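Local coordinates for cell wall binding protein cwp8 (Peptoclostridium difficile, PDB 5J6Q), which probably anchors itself non-covalently to the bacterial cell wall through CWB2 modules and belongs to the proteins associated with the S-layer, at residues E221-L226 and D270-L275; T418-G423 and M431-R436; D500-V505 and P546-T551. All coordinates share one frame; numbering follows the deposited sequence.

Overall arrangement
Contact 1 lies at the surface of domain 3, where the end of an edge strand and the loop after it meet a helix; its centre is about 44 Å and about 35 Å from those of contacts 2 and 3, respectively. The other two are buried in the CWB2 region, with centres about 12 Å apart, and share helix 498-509: it supplies one segment of contact 3 and packs on contact 2. Their chemistry differs sharply. Contact 2 is an apolar ring-on-aliphatic packing with a water at its margin, contact 3 a buried amide gripping strand backbone, and contact 1 a thin mixture of carboxylate, imidazole and isoleucine. Ser432 OG to Asn502 ND2, 2.9 Å, links contacts 2 and 3.

Contact 1: residues E221-L226 and D270-L275; sequences ENEAIL and DLHKVL
In domain 3, helix 265-280 packs against a mixed four-stranded sheet, and His272 of that helix reaches Glu223 and Ile225 at and just beyond the end of edge strand 217-224. The chain turns a corner at Asn222, whose backbone adopts a left-handed helical conformation, and goes on as a short, loosely paired continuation that keeps a backbone pairing of Ala224 with Ser243. Glu223 lies in this last part of the strand and Ile225 in the loop after it; both face the helix. His272 holds its ring out from the helix because CG is anti to the backbone N (chi1 -180°), which carries the imidazole across to the strand. Ile225 meets the root of this side chain: its terminal CD1 lies 3.7 Å from His272 CB and 3.8 Å from His272 CG, the two side chains crossing obliquely. Glu223 arrives from another direction. Its extended chain crosses that of His272 at about a right angle and brings OE1 to the edge of the imidazole, near the ring plane, with carboxylate and ring turned 53° against each other. Phe220 and Phe244 also meet the His272 ring, Phe244 edge-to-face, tying it to the sheet. Ile225 further touches Val268 and Arg269 one turn earlier on the helix, but it is poorly ordered, consistent with a thin surface contact. The Leu226 carbonyl accepts a hydrogen bond from Arg269 NE, a polar tie between this loop and the same helix. Along the helix itself, a salt bridge joins neighbouring turns: Lys273 NZ sits 2.8 Å from Asp270 OD1, almost in line with the carboxylate C-O bond.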
# COMPACT_ATOMS: atom_id res chain seq x y z
N GLU A 221 6.84 12.56 -1.10
CA GLU A 221 7.04 13.80 -0.37
C GLU A 221 7.18 13.48 1.09
O GLU A 221 6.86 12.37 1.51
CB GLU A 221 5.88 14.78 -0.62
CG GLU A 221 6.18 15.73 -1.77
CD GLU A 221 4.95 16.02 -2.61
OE1 GLU A 221 3.93 16.44 -2.02
OE2 GLU A 221 5.02 15.84 -3.86
N ASN A 222 7.67 14.45 1.86
CA ASN A 222 7.91 14.39 3.30
C ASN A 222 8.48 13.05 3.72
O ASN A 222 8.05 12.45 4.70
CB ASN A 222 6.61 14.69 4.05
CG ASN A 222 6.08 16.05 3.70
OD1 ASN A 222 6.63 17.06 4.16
ND2 ASN A 222 5.05 16.18 2.86
N GLU A 223 9.47 12.58 2.95
CA GLU A 223 10.13 11.31 3.23
C GLU A 223 10.98 11.39 4.50
O GLU A 223 11.99 12.09 4.52
CB GLU A 223 11.00 10.90 2.03
CG GLU A 223 10.16 10.63 0.79
CD GLU A 223 10.96 10.70 -0.50
OE1 GLU A 223 10.78 9.81 -1.35
OE2 GLU A 223 11.76 11.65 -0.67
N ALA A 224 10.56 10.69 5.55
CA ALA A 224 11.24 10.64 6.84
C ALA A 224 11.45 9.19 7.22
O ALA A 224 11.04 8.73 8.29
CB ALA A 224 10.39 11.34 7.90
N ILE A 225 12.09 8.44 6.33
CA ILE A 225 12.38 7.03 6.53
C ILE A 225 13.81 6.87 7.04
O ILE A 225 14.73 7.44 6.47
CB ILE A 225 12.17 6.26 5.20
CG1 ILE A 225 10.77 6.56 4.65
CG2 ILE A 225 12.35 4.77 5.43
CD1 ILE A 225 10.52 5.90 3.29
N LEU A 226 13.99 6.09 8.12
CA LEU A 226 15.31 5.89 8.69
C LEU A 226 16.00 4.64 8.15
O LEU A 226 15.37 3.59 8.03
CB LEU A 226 15.20 5.78 10.22
CG LEU A 226 14.44 6.92 10.88
CD1 LEU A 226 14.31 6.64 12.36
CD2 LEU A 226 15.17 8.23 10.68
N ASP A 270 10.59 -1.02 2.84
CA ASP A 270 10.23 -2.04 1.85
C ASP A 270 9.09 -1.56 0.94
O ASP A 270 9.21 -1.56 -0.32
CB ASP A 270 9.91 -3.33 2.61
CG ASP A 270 11.20 -3.97 3.03
OD1 ASP A 270 12.27 -3.51 2.58
OD2 ASP A 270 11.16 -4.93 3.81
N LEU A 271 8.03 -1.03 1.60
CA LEU A 271 6.90 -0.49 0.86
C LEU A 271 7.34 0.64 -0.00
O LEU A 271 6.89 0.80 -1.16
CB LEU A 271 5.80 0.01 1.85
CG LEU A 271 4.79 0.92 1.14
CD1 LEU A 271 4.06 0.13 0.08
CD2 LEU A 271 3.73 1.46 2.11
N HIS A 272 8.23 1.49 0.53
CA HIS A 272 8.69 2.65 -0.31
C HIS A 272 9.47 2.09 -1.50
O HIS A 272 9.33 2.57 -2.62
CB HIS A 272 9.55 3.62 0.52
CG HIS A 272 10.01 4.78 -0.30
ND1 HIS A 272 9.38 6.01 -0.27
CD2 HIS A 272 11.02 4.89 -1.19
CE1 HIS A 272 10.01 6.82 -1.10
NE2 HIS A 272 11.00 6.17 -1.68
N LYS A 273 10.32 1.07 -1.28
CA LYS A 273 10.99 0.36 -2.45
C LYS A 273 9.95 -0.10 -3.53
O LYS A 273 10.11 0.17 -4.77
CB LYS A 273 11.72 -0.91 -1.96
CG LYS A 273 13.01 -0.60 -1.21
CD LYS A 273 13.67 -1.84 -0.59
CE LYS A 273 14.37 -1.48 0.70
NZ LYS A 273 14.70 -2.67 1.55
N VAL A 274 8.81 -0.78 -3.07
CA VAL A 274 7.81 -1.24 -4.09
C VAL A 274 7.18 -0.14 -4.77
O VAL A 274 6.94 -0.16 -6.03
CB VAL A 274 6.78 -2.12 -3.36
CG1 VAL A 274 5.62 -2.48 -4.28
CG2 VAL A 274 7.48 -3.34 -2.80
N LEU A 275 6.91 0.97 -3.98
CA LEU A 275 6.27 2.10 -4.70
C LEU A 275 7.22 2.77 -5.70
O LEU A 275 6.75 3.32 -6.72
CB LEU A 275 5.71 3.08 -3.69
CG LEU A 275 4.55 2.38 -2.91
CD1 LEU A 275 3.97 3.26 -1.80
CD2 LEU A 275 3.48 2.02 -3.98

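Contact 2: residues T418-G423 and M431-R436; sequences TAFVVG and MSISAR
Phe420 of strand 418-423 and Ile433 pack together inside a beta-alpha unit of a CWB2 module, where the chain returning after an inner strand of a parallel four-stranded sheet packs on that strand's side chain. The strand is paired through its backbone with strand 444-447 on one edge and 463-467 on the other, and the side chain of Phe420 extends from it toward the start of helix 434-438. The tight part is a CH-pi contact. Ile433 CG1 stands over the centre of the Phe420 ring, 3.5 Å from its centroid and only 14° off the ring normal. The closest pair is Ile433 CG1 with Phe420 CE2 at 3.4 Å, while the methyl CD1 lies on the same side, past the CE2-CZ rim, 3.7 Å from Phe420 CZ. Ile433 puts CG1 there by carrying it anti to the backbone N (chi1 -157°), which leaves CG2 in the crowded position between N and the carbonyl carbon. Tyr509 of helix 498-509 touches both side chains, and Val467 of the neighbouring strand adds to the apolar surroundings of Ile433. Toward the partly exposed margin the packing slackens. Arg436 adds just its aliphatic part, CG lying 4.1 Å from Phe420 CZ, obliquely placed to the ring. A bend at chi2 (70°) then turns the rest of the chain, and a single water, in the plane of the guanidinium, bridges to the strand: it accepts from Arg436 NE at 3.1 Å and has a weak bond with Thr418 OG1 at 3.4 Å.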
# COMPACT_ATOMS: atom_id res chain seq x y z
N THR A 418 3.54 -34.68 -27.13
CA THR A 418 3.40 -35.07 -25.74
C THR A 418 1.95 -35.09 -25.30
O THR A 418 1.09 -34.35 -25.82
CB THR A 418 4.22 -34.10 -24.86
OG1 THR A 418 3.66 -34.07 -23.55
CG2 THR A 418 4.22 -32.68 -25.38
N ALA A 419 1.67 -35.98 -24.35
CA ALA A 419 0.35 -36.08 -23.79
C ALA A 419 0.48 -36.56 -22.33
O ALA A 419 1.43 -37.27 -21.99
CB ALA A 419 -0.51 -37.01 -24.59
N PHE A 420 -0.45 -36.13 -21.48
CA PHE A 420 -0.39 -36.42 -20.05
C PHE A 420 -1.55 -37.26 -19.65
O PHE A 420 -2.63 -37.03 -20.17
CB PHE A 420 -0.46 -35.10 -19.23
CG PHE A 420 0.87 -34.44 -19.24
CD1 PHE A 420 1.11 -33.33 -20.03
CD2 PHE A 420 1.93 -34.97 -18.52
CE1 PHE A 420 2.36 -32.78 -20.11
CE2 PHE A 420 3.20 -34.41 -18.60
CZ PHE A 420 3.41 -33.32 -19.39
N VAL A 421 -1.36 -38.20 -18.73
CA VAL A 421 -2.48 -39.04 -18.29
C VAL A 421 -2.64 -38.94 -16.83
O VAL A 421 -1.67 -39.09 -16.10
CB VAL A 421 -2.32 -40.54 -18.68
CG1 VAL A 421 -3.21 -41.42 -17.80
CG2 VAL A 421 -2.71 -40.72 -20.14
N VAL A 422 -3.87 -38.71 -16.38
CA VAL A 422 -4.15 -38.49 -14.95
C VAL A 422 -5.42 -39.20 -14.62
O VAL A 422 -6.18 -39.51 -15.55
CB VAL A 422 -4.26 -36.92 -14.70
CG1 VAL A 422 -3.03 -36.18 -15.33
CG2 VAL A 422 -5.55 -36.37 -15.32
N GLY A 423 -5.73 -39.39 -13.35
CA GLY A 423 -6.95 -40.10 -12.98
C GLY A 423 -8.14 -39.20 -12.75
O GLY A 423 -8.03 -38.02 -12.40
N MET A 431 -3.39 -30.76 -11.57
CA MET A 431 -3.23 -29.32 -11.64
C MET A 431 -1.77 -28.87 -11.71
O MET A 431 -1.49 -27.83 -12.23
CB MET A 431 -3.77 -28.74 -10.38
CG MET A 431 -3.89 -27.33 -10.46
SD MET A 431 -5.28 -26.93 -11.58
CE MET A 431 -6.58 -27.83 -10.75
N SER A 432 -0.90 -29.64 -11.16
CA SER A 432 0.51 -29.38 -11.15
C SER A 432 1.18 -29.43 -12.57
O SER A 432 2.23 -28.79 -12.83
CB SER A 432 1.12 -30.41 -10.20
OG SER A 432 1.11 -29.97 -8.85
N ILE A 433 0.54 -30.14 -13.51
CA ILE A 433 1.07 -30.29 -14.88
C ILE A 433 0.30 -29.43 -15.87
O ILE A 433 0.69 -29.40 -17.02
CB ILE A 433 1.01 -31.84 -15.17
CG1 ILE A 433 2.01 -32.23 -16.27
CG2 ILE A 433 -0.42 -32.24 -15.61
CD1 ILE A 433 3.46 -31.74 -16.05
N SER A 434 -0.79 -28.69 -15.46
CA SER A 434 -1.50 -27.83 -16.41
C SER A 434 -0.60 -26.79 -17.10
O SER A 434 -0.72 -26.69 -18.30
CB SER A 434 -2.67 -27.12 -15.72
OG SER A 434 -3.68 -28.10 -15.47
N ALA A 435 0.27 -26.04 -16.39
CA ALA A 435 1.05 -25.02 -17.08
C ALA A 435 1.94 -25.69 -18.15
O ALA A 435 1.97 -25.24 -19.24
CB ALA A 435 1.94 -24.26 -16.09
N ARG A 436 2.65 -26.76 -17.76
CA ARG A 436 3.59 -27.43 -18.65
C ARG A 436 2.86 -27.92 -19.87
O ARG A 436 3.38 -27.71 -20.98
CB ARG A 436 4.27 -28.57 -17.89
CG ARG A 436 4.95 -29.56 -18.78
CD ARG A 436 6.17 -28.84 -19.37
NE ARG A 436 6.91 -29.71 -20.26
CZ ARG A 436 8.20 -29.51 -20.59
NH1 ARG A 436 8.80 -30.35 -21.42
NH2 ARG A 436 8.88 -28.47 -20.08
O HOH W 1 5.67 -31.80 -22.11

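Contact 3: residues D500-V505 and P546-T551; sequences DTNAKV and PIVLTT
Asn502 grips the backbone of strand 547-549 with both ends of its amide. Its ND2 donates to Ile547 O at 3.0 Å, an almost straight bond (178°) lying in the plane of the carbonyl and of the amide, whereas Leu549 N donates to Asn502 OD1 at 2.9 Å from well above the plane of the side-chain carbonyl. The amide thus binds a carbonyl and the N-H two residues on, along the edge of an outermost strand of a parallel sheet. With CG anti to the backbone N (chi1 -174°), the amide reaches from helix 498-509 to the strand; helix and strand run nearly antiparallel (160°) with axes 8.3 Å apart. Two further bonds hold the amide: Ser432 OG meets ND2, and Gln558 NE2 meets OD1. Around this core the packing is modest. Asn502 OD1 lies 3.4 Å from Val548 CA, and Leu549 CG lies 3.9 Å from Asn502 ND2; the side chain of Ile547 leads away to helix 531-542. With partners for both amide atoms, the orientation of the buried group is well determined, and Ile547 O and Leu549 N on this edge are met by an amide side chain, as a neighbouring strand would meet them.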
# COMPACT_ATOMS: atom_id res chain seq x y z
N ASP A 500 4.08 -33.16 -2.62
CA ASP A 500 5.19 -33.93 -3.17
C ASP A 500 5.04 -34.09 -4.67
O ASP A 500 6.01 -33.98 -5.37
CB ASP A 500 5.34 -35.28 -2.52
CG ASP A 500 5.53 -35.16 -1.06
OD1 ASP A 500 6.22 -34.15 -0.61
OD2 ASP A 500 4.93 -36.00 -0.32
N THR A 501 3.85 -34.32 -5.19
CA THR A 501 3.72 -34.34 -6.67
C THR A 501 4.10 -33.00 -7.30
O THR A 501 4.78 -32.95 -8.36
CB THR A 501 2.30 -34.64 -7.03
OG1 THR A 501 1.97 -35.93 -6.43
CG2 THR A 501 2.02 -34.61 -8.52
N ASN A 502 3.60 -31.89 -6.71
CA ASN A 502 3.91 -30.57 -7.23
C ASN A 502 5.41 -30.43 -7.22
O ASN A 502 5.95 -30.01 -8.27
CB ASN A 502 3.28 -29.48 -6.41
CG ASN A 502 3.41 -28.11 -6.92
OD1 ASN A 502 3.97 -27.21 -6.18
ND2 ASN A 502 2.91 -27.82 -8.08
N ALA A 503 6.11 -30.78 -6.08
CA ALA A 503 7.58 -30.70 -6.09
C ALA A 503 8.17 -31.55 -7.23
O ALA A 503 9.09 -31.05 -7.89
CB ALA A 503 8.23 -31.15 -4.74
N LYS A 504 7.70 -32.84 -7.49
CA LYS A 504 8.31 -33.59 -8.66
C LYS A 504 8.10 -32.96 -10.02
O LYS A 504 9.04 -33.01 -10.85
CB LYS A 504 7.82 -35.05 -8.68
CG LYS A 504 8.39 -35.76 -7.43
CD LYS A 504 7.72 -37.11 -7.09
CE LYS A 504 8.79 -38.08 -6.53
NZ LYS A 504 8.34 -39.50 -6.76
N VAL A 505 6.89 -32.34 -10.31
CA VAL A 505 6.71 -31.67 -11.61
C VAL A 505 7.73 -30.50 -11.73
O VAL A 505 8.37 -30.31 -12.81
CB VAL A 505 5.25 -31.13 -11.62
CG1 VAL A 505 4.99 -30.18 -12.84
CG2 VAL A 505 4.32 -32.31 -11.75
N PRO A 546 6.45 -22.32 -13.54
CA PRO A 546 5.59 -23.29 -12.82
C PRO A 546 4.55 -22.61 -11.78
O PRO A 546 4.66 -21.44 -11.44
CB PRO A 546 6.62 -24.09 -12.04
CG PRO A 546 7.54 -22.97 -11.53
CD PRO A 546 7.79 -22.22 -12.91
N ILE A 547 3.60 -23.42 -11.30
CA ILE A 547 2.67 -22.97 -10.32
C ILE A 547 3.03 -23.80 -9.05
O ILE A 547 2.93 -25.00 -9.08
CB ILE A 547 1.20 -23.17 -10.70
CG1 ILE A 547 0.85 -22.25 -11.88
CG2 ILE A 547 0.24 -22.81 -9.39
CD1 ILE A 547 -0.61 -22.41 -12.45
N VAL A 548 3.54 -23.16 -8.03
CA VAL A 548 3.81 -23.89 -6.79
C VAL A 548 2.38 -24.01 -6.10
O VAL A 548 1.71 -22.99 -5.94
CB VAL A 548 4.76 -23.00 -5.94
CG1 VAL A 548 4.90 -23.53 -4.46
CG2 VAL A 548 6.16 -22.96 -6.64
N LEU A 549 1.94 -25.22 -5.71
CA LEU A 549 0.60 -25.26 -5.05
C LEU A 549 0.80 -25.34 -3.54
O LEU A 549 1.37 -26.32 -2.97
CB LEU A 549 -0.16 -26.48 -5.51
CG LEU A 549 -0.55 -26.43 -6.99
CD1 LEU A 549 -1.13 -27.79 -7.37
CD2 LEU A 549 -1.54 -25.26 -7.32
N THR A 550 0.34 -24.25 -2.86
CA THR A 550 0.39 -24.33 -1.44
C THR A 550 -0.65 -23.38 -0.80
O THR A 550 -0.94 -22.32 -1.39
CB THR A 550 1.78 -23.93 -0.89
OG1 THR A 550 1.88 -24.41 0.47
CG2 THR A 550 1.96 -22.46 -0.85
N THR A 551 -1.19 -23.76 0.39
CA THR A 551 -2.06 -22.80 1.11
C THR A 551 -1.34 -22.33 2.34
O THR A 551 -1.28 -21.15 2.63
CB THR A 551 -3.42 -23.43 1.51
OG1 THR A 551 -4.01 -23.92 0.33
CG2 THR A 551 -4.38 -22.37 2.14